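Local coordinates for fructose-bisphosphate aldolase (Thermus caldophilus, PDB 2FJK), which belongs to the class II fructose-bisphosphate aldolase family, enzymes built on a TIM-barrel fold, at residues A76-V88 with A91-K103. Numbering follows the deposited sequence.
Sequences AVHLDHGSSYESV and ALREGFTSVMIDK. With 13P (1,3-dihydroxyacetonephosphate), chain E.
The Phe96 ring is sandwiched: Val77 CG1 stands over the centre of one face, 4.0 Å from the Phe96 centroid, a CH-pi contact, while Ala91 CB lies toward the rim of the opposite face. Leu79 N and Glu94 O lie at its edge, in plane. Ser98 lies over one face of the His78 ring. Val77 reaches Phe96 because CG1 is anti to the backbone N (chi1 178°). This is a beta-alpha-beta unit of the TIM barrel: parallel strands, the axes of segments 76-78 and 98-101 lying 24° apart, joined by helix 85-93. That helix closes in a Schellman motif with Gly95 as C-prime residue, and its Val88 CG1 packs against Val99 CG2 at 3.6 Å. At the strand ends, Thr97 N donates to Val77 O (3.0 Å) and Leu79 N to Ser98 O (3.1 Å); Val77 N donates to Thr97 OG1, which also bonds Val3 O. Between the His78–Ser98 and Gly82–Ile101 bridges the register shifts by one residue, and Asp102 N reaches Gly82 O at 2.8 Å, nearly straight (165°). The shift falls at the ligand pocket, where selenomethionine Met100 bends at chi3, setting CE 3.6 Å from Asp80 CA. Beside it, Asp80 OD1 accepts a hydrogen bond from 1,3-dihydroxyacetonephosphate O3 at 3.1 Å.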
loop_
_atom_site.group_PDB
_atom_site.type_symbol
_atom_site.label_atom_id
_atom_site.label_comp_id
_atom_site.label_asym_id
_atom_site.label_seq_id
_atom_site.Cartn_x
_atom_site.Cartn_y
_atom_site.Cartn_z
ATOM N N ALA A 76 4.332 -11.490 -12.417
ATOM C CA ALA A 76 3.371 -10.745 -13.226
ATOM C C ALA A 76 1.971 -11.105 -12.742
ATOM O O ALA A 76 1.720 -12.242 -12.343
ATOM C CB ALA A 76 3.518 -11.105 -14.704
ATOM N N VAL A 77 1.071 -10.129 -12.771
ATOM C CA VAL A 77 -0.315 -10.333 -12.367
ATOM C C VAL A 77 -1.195 -10.136 -13.619
ATOM O O VAL A 77 -1.371 -9.010 -14.086
ATOM C CB VAL A 77 -0.696 -9.331 -11.259
ATOM C CG1 VAL A 77 -2.157 -9.500 -10.867
ATOM C CG2 VAL A 77 0.224 -9.540 -10.038
ATOM N N HIS A 78 -1.719 -11.242 -14.163
ATOM C CA HIS A 78 -2.547 -11.223 -15.380
ATOM C C HIS A 78 -4.037 -11.491 -15.169
ATOM O O HIS A 78 -4.416 -12.272 -14.299
ATOM C CB HIS A 78 -2.039 -12.256 -16.393
ATOM C CG HIS A 78 -0.680 -11.962 -16.944
ATOM N ND1 HIS A 78 -0.292 -12.359 -18.206
ATOM C CD2 HIS A 78 0.388 -11.328 -16.405
ATOM C CE1 HIS A 78 0.955 -11.978 -18.423
ATOM N NE2 HIS A 78 1.391 -11.350 -17.346
ATOM N N LEU A 79 -4.869 -10.862 -16.001
ATOM C CA LEU A 79 -6.320 -11.022 -15.932
ATOM C C LEU A 79 -6.781 -12.412 -16.393
ATOM O O LEU A 79 -7.465 -13.108 -15.659
ATOM C CB LEU A 79 -7.019 -9.935 -16.755
ATOM C CG LEU A 79 -8.508 -10.135 -17.089
ATOM C CD1 LEU A 79 -9.325 -10.354 -15.821
ATOM C CD2 LEU A 79 -9.024 -8.915 -17.849
ATOM N N ASP A 80 -6.428 -12.831 -17.599
ATOM C CA ASP A 80 -6.847 -14.166 -18.043
ATOM C C ASP A 80 -8.316 -14.254 -18.517
ATOM O O ASP A 80 -9.263 -14.236 -17.719
ATOM C CB ASP A 80 -6.598 -15.184 -16.913
ATOM C CG ASP A 80 -6.733 -16.628 -17.369
ATOM O OD1 ASP A 80 -6.141 -16.975 -18.412
ATOM O OD2 ASP A 80 -7.414 -17.416 -16.676
ATOM N N HIS A 81 -8.481 -14.340 -19.830
ATOM C CA HIS A 81 -9.792 -14.459 -20.450
ATOM C C HIS A 81 -10.777 -13.381 -20.009
ATOM O O HIS A 81 -11.870 -13.689 -19.525
ATOM C CB HIS A 81 -10.368 -15.848 -20.158
ATOM C CG HIS A 81 -9.545 -16.967 -20.716
ATOM N ND1 HIS A 81 -9.232 -18.097 -19.992
ATOM C CD2 HIS A 81 -8.961 -17.125 -21.927
ATOM C CE1 HIS A 81 -8.489 -18.902 -20.731
ATOM N NE2 HIS A 81 -8.310 -18.335 -21.909
ATOM N N GLY A 82 -10.382 -12.120 -20.168
ATOM C CA GLY A 82 -11.266 -11.027 -19.814
ATOM C C GLY A 82 -12.448 -11.121 -20.761
ATOM O O GLY A 82 -12.266 -11.407 -21.942
ATOM N N SER A 83 -13.654 -10.897 -20.250
ATOM C CA SER A 83 -14.865 -10.994 -21.058
ATOM C C SER A 83 -15.214 -9.728 -21.815
ATOM O O SER A 83 -15.876 -9.784 -22.854
ATOM C CB SER A 83 -16.067 -11.341 -20.179
ATOM O OG SER A 83 -16.319 -10.318 -19.232
ATOM N N SER A 84 -14.778 -8.582 -21.305
ATOM C CA SER A 84 -15.097 -7.326 -21.967
ATOM C C SER A 84 -14.073 -6.219 -21.779
ATOM O O SER A 84 -13.064 -6.377 -21.085
ATOM C CB SER A 84 -16.458 -6.821 -21.491
ATOM O OG SER A 84 -16.436 -6.530 -20.104
ATOM N N TYR A 85 -14.346 -5.090 -22.418
ATOM C CA TYR A 85 -13.472 -3.944 -22.327
ATOM C C TYR A 85 -13.531 -3.454 -20.883
ATOM O O TYR A 85 -12.504 -3.165 -20.273
ATOM C CB TYR A 85 -13.953 -2.847 -23.285
ATOM C CG TYR A 85 -13.067 -1.629 -23.317
ATOM C CD1 TYR A 85 -11.784 -1.690 -23.858
ATOM C CD2 TYR A 85 -13.512 -0.411 -22.806
ATOM C CE1 TYR A 85 -10.964 -0.566 -23.891
ATOM C CE2 TYR A 85 -12.703 0.721 -22.834
ATOM C CZ TYR A 85 -11.431 0.637 -23.379
ATOM O OH TYR A 85 -10.640 1.758 -23.427
ATOM N N GLU A 86 -14.746 -3.385 -20.343
ATOM C CA GLU A 86 -14.964 -2.929 -18.976
ATOM C C GLU A 86 -14.283 -3.846 -17.965
ATOM O O GLU A 86 -13.902 -3.411 -16.880
ATOM C CB GLU A 86 -16.464 -2.868 -18.676
ATOM C CG GLU A 86 -17.298 -2.235 -19.781
ATOM C CD GLU A 86 -17.813 -3.256 -20.787
ATOM O OE1 GLU A 86 -18.635 -4.116 -20.390
ATOM O OE2 GLU A 86 -17.403 -3.201 -21.969
ATOM N N SER A 87 -14.150 -5.119 -18.323
ATOM C CA SER A 87 -13.506 -6.098 -17.456
ATOM C C SER A 87 -12.019 -5.788 -17.420
ATOM O O SER A 87 -11.380 -5.859 -16.367
ATOM C CB SER A 87 -13.719 -7.517 -17.992
ATOM O OG SER A 87 -13.052 -8.474 -17.178
ATOM N N VAL A 88 -11.470 -5.448 -18.582
ATOM C CA VAL A 88 -10.058 -5.110 -18.674
ATOM C C VAL A 88 -9.798 -3.803 -17.922
ATOM O O VAL A 88 -8.757 -3.648 -17.275
ATOM C CB VAL A 88 -9.626 -4.972 -20.148
ATOM C CG1 VAL A 88 -8.263 -4.301 -20.251
ATOM C CG2 VAL A 88 -9.592 -6.339 -20.782
ATOM N N ALA A 91 -9.440 -4.453 -14.377
ATOM C CA ALA A 91 -8.142 -5.069 -14.129
ATOM C C ALA A 91 -7.032 -3.999 -14.095
ATOM O O ALA A 91 -6.124 -4.068 -13.260
ATOM C CB ALA A 91 -7.849 -6.105 -15.207
ATOM N N LEU A 92 -7.109 -3.017 -14.998
ATOM C CA LEU A 92 -6.115 -1.931 -15.044
ATOM C C LEU A 92 -6.191 -1.119 -13.759
ATOM O O LEU A 92 -5.163 -0.726 -13.189
ATOM C CB LEU A 92 -6.376 -0.992 -16.230
ATOM C CG LEU A 92 -6.312 -1.603 -17.626
ATOM C CD1 LEU A 92 -6.570 -0.509 -18.672
ATOM C CD2 LEU A 92 -4.951 -2.256 -17.834
ATOM N N ARG A 93 -7.425 -0.869 -13.331
ATOM C CA ARG A 93 -7.722 -0.126 -12.114
ATOM C C ARG A 93 -7.182 -0.824 -10.864
ATOM O O ARG A 93 -6.795 -0.163 -9.901
ATOM C CB ARG A 93 -9.231 0.031 -11.970
ATOM C CG ARG A 93 -9.693 0.644 -10.646
ATOM C CD ARG A 93 -9.406 2.129 -10.596
ATOM N NE ARG A 93 -10.122 2.773 -9.497
ATOM C CZ ARG A 93 -10.074 4.075 -9.228
ATOM N NH1 ARG A 93 -9.343 4.885 -9.979
ATOM N NH2 ARG A 93 -10.759 4.565 -8.205
ATOM N N GLU A 94 -7.173 -2.154 -10.878
ATOM C CA GLU A 94 -6.689 -2.912 -9.732
ATOM C C GLU A 94 -5.193 -3.229 -9.808
ATOM O O GLU A 94 -4.697 -4.071 -9.063
ATOM C CB GLU A 94 -7.460 -4.225 -9.595
ATOM C CG GLU A 94 -8.769 -4.100 -8.834
ATOM C CD GLU A 94 -8.859 -2.814 -8.036
ATOM O OE1 GLU A 94 -7.896 -2.021 -8.079
ATOM O OE2 GLU A 94 -9.891 -2.602 -7.369
ATOM N N GLY A 95 -4.478 -2.565 -10.713
ATOM C CA GLY A 95 -3.037 -2.767 -10.804
ATOM C C GLY A 95 -2.441 -3.954 -11.547
ATOM O O GLY A 95 -1.245 -4.213 -11.414
ATOM N N PHE A 96 -3.244 -4.679 -12.320
ATOM C CA PHE A 96 -2.722 -5.814 -13.063
ATOM C C PHE A 96 -1.668 -5.299 -14.034
ATOM O O PHE A 96 -1.776 -4.188 -14.554
ATOM C CB PHE A 96 -3.844 -6.530 -13.817
ATOM C CG PHE A 96 -4.781 -7.304 -12.919
ATOM C CD1 PHE A 96 -5.165 -6.796 -11.679
ATOM C CD2 PHE A 96 -5.308 -8.523 -13.328
ATOM C CE1 PHE A 96 -6.062 -7.491 -10.861
ATOM C CE2 PHE A 96 -6.207 -9.228 -12.521
ATOM C CZ PHE A 96 -6.584 -8.713 -11.288
ATOM N N THR A 97 -0.650 -6.118 -14.272
ATOM C CA THR A 97 0.443 -5.735 -15.155
ATOM C C THR A 97 0.306 -6.302 -16.564
ATOM O O THR A 97 1.132 -6.032 -17.442
ATOM C CB THR A 97 1.776 -6.173 -14.548
ATOM O OG1 THR A 97 1.785 -7.595 -14.400
ATOM C CG2 THR A 97 1.955 -5.524 -13.187
ATOM N N SER A 98 -0.746 -7.087 -16.767
ATOM C CA SER A 98 -1.032 -7.685 -18.063
ATOM C C SER A 98 -2.497 -8.106 -18.105
ATOM O O SER A 98 -3.004 -8.748 -17.176
ATOM C CB SER A 98 -0.150 -8.905 -18.294
ATOM O OG SER A 98 1.018 -8.872 -17.480
ATOM N N VAL A 99 -3.181 -7.732 -19.179
ATOM C CA VAL A 99 -4.580 -8.080 -19.323
ATOM C C VAL A 99 -4.802 -8.916 -20.560
ATOM O O VAL A 99 -3.951 -8.988 -21.454
ATOM C CB VAL A 99 -5.470 -6.841 -19.429
ATOM C CG1 VAL A 99 -5.345 -6.007 -18.170
ATOM C CG2 VAL A 99 -5.095 -6.039 -20.669
HETATM N N MSE A 100 -5.971 -9.536 -20.608
HETATM C CA MSE A 100 -6.320 -10.388 -21.718
HETATM C C MSE A 100 -7.798 -10.299 -22.010
HETATM O O MSE A 100 -8.635 -10.396 -21.107
HETATM C CB MSE A 100 -5.964 -11.828 -21.384
HETATM C CG MSE A 100 -6.236 -12.787 -22.495
HETATM SE SE MSE A 100 -6.065 -14.554 -21.830
HETATM C CE MSE A 100 -4.471 -14.343 -20.752
ATOM N N ILE A 101 -8.112 -10.102 -23.279
ATOM C CA ILE A 101 -9.487 -10.026 -23.708
ATOM C C ILE A 101 -9.708 -11.269 -24.560
ATOM O O ILE A 101 -8.889 -11.602 -25.419
ATOM C CB ILE A 101 -9.731 -8.748 -24.547
ATOM C CG1 ILE A 101 -11.164 -8.726 -25.065
ATOM C CG2 ILE A 101 -8.728 -8.677 -25.696
ATOM C CD1 ILE A 101 -12.206 -8.599 -23.979
ATOM N N ASP A 102 -10.796 -11.977 -24.299
ATOM C CA ASP A 102 -11.093 -13.171 -25.068
ATOM C C ASP A 102 -12.279 -12.959 -26.003
ATOM O O ASP A 102 -13.434 -12.945 -25.578
ATOM C CB ASP A 102 -11.357 -14.357 -24.138
ATOM C CG ASP A 102 -11.751 -15.617 -24.897
ATOM O OD1 ASP A 102 -11.281 -15.806 -26.043
ATOM O OD2 ASP A 102 -12.520 -16.425 -24.338
ATOM N N LYS A 103 -11.970 -12.770 -27.282
ATOM C CA LYS A 103 -12.992 -12.577 -28.307
ATOM C C LYS A 103 -12.698 -13.572 -29.421
ATOM O O LYS A 103 -12.891 -13.285 -30.598
ATOM C CB LYS A 103 -12.943 -11.145 -28.845
ATOM C CG LYS A 103 -13.308 -10.087 -27.808
ATOM C CD LYS A 103 -14.775 -10.182 -27.422
ATOM C CE LYS A 103 -15.142 -9.133 -26.382
ATOM N NZ LYS A 103 -16.594 -9.160 -26.062
HETATM P P 13P E . -7.048 -25.782 -16.769
HETATM O O1P 13P E . -8.565 -26.070 -16.335
HETATM O O2P 13P E . -6.648 -26.929 -17.785
HETATM O O3P 13P E . -6.132 -25.855 -15.510
HETATM O O1 13P E . -6.982 -24.323 -17.439
HETATM C C1 13P E . -5.807 -23.538 -17.252
HETATM C C2 13P E . -5.941 -22.384 -18.214
HETATM O O2 13P E . -6.181 -22.612 -19.397
HETATM C C3 13P E . -5.784 -20.942 -17.734
HETATM O O3 13P E . -6.070 -20.032 -18.791
#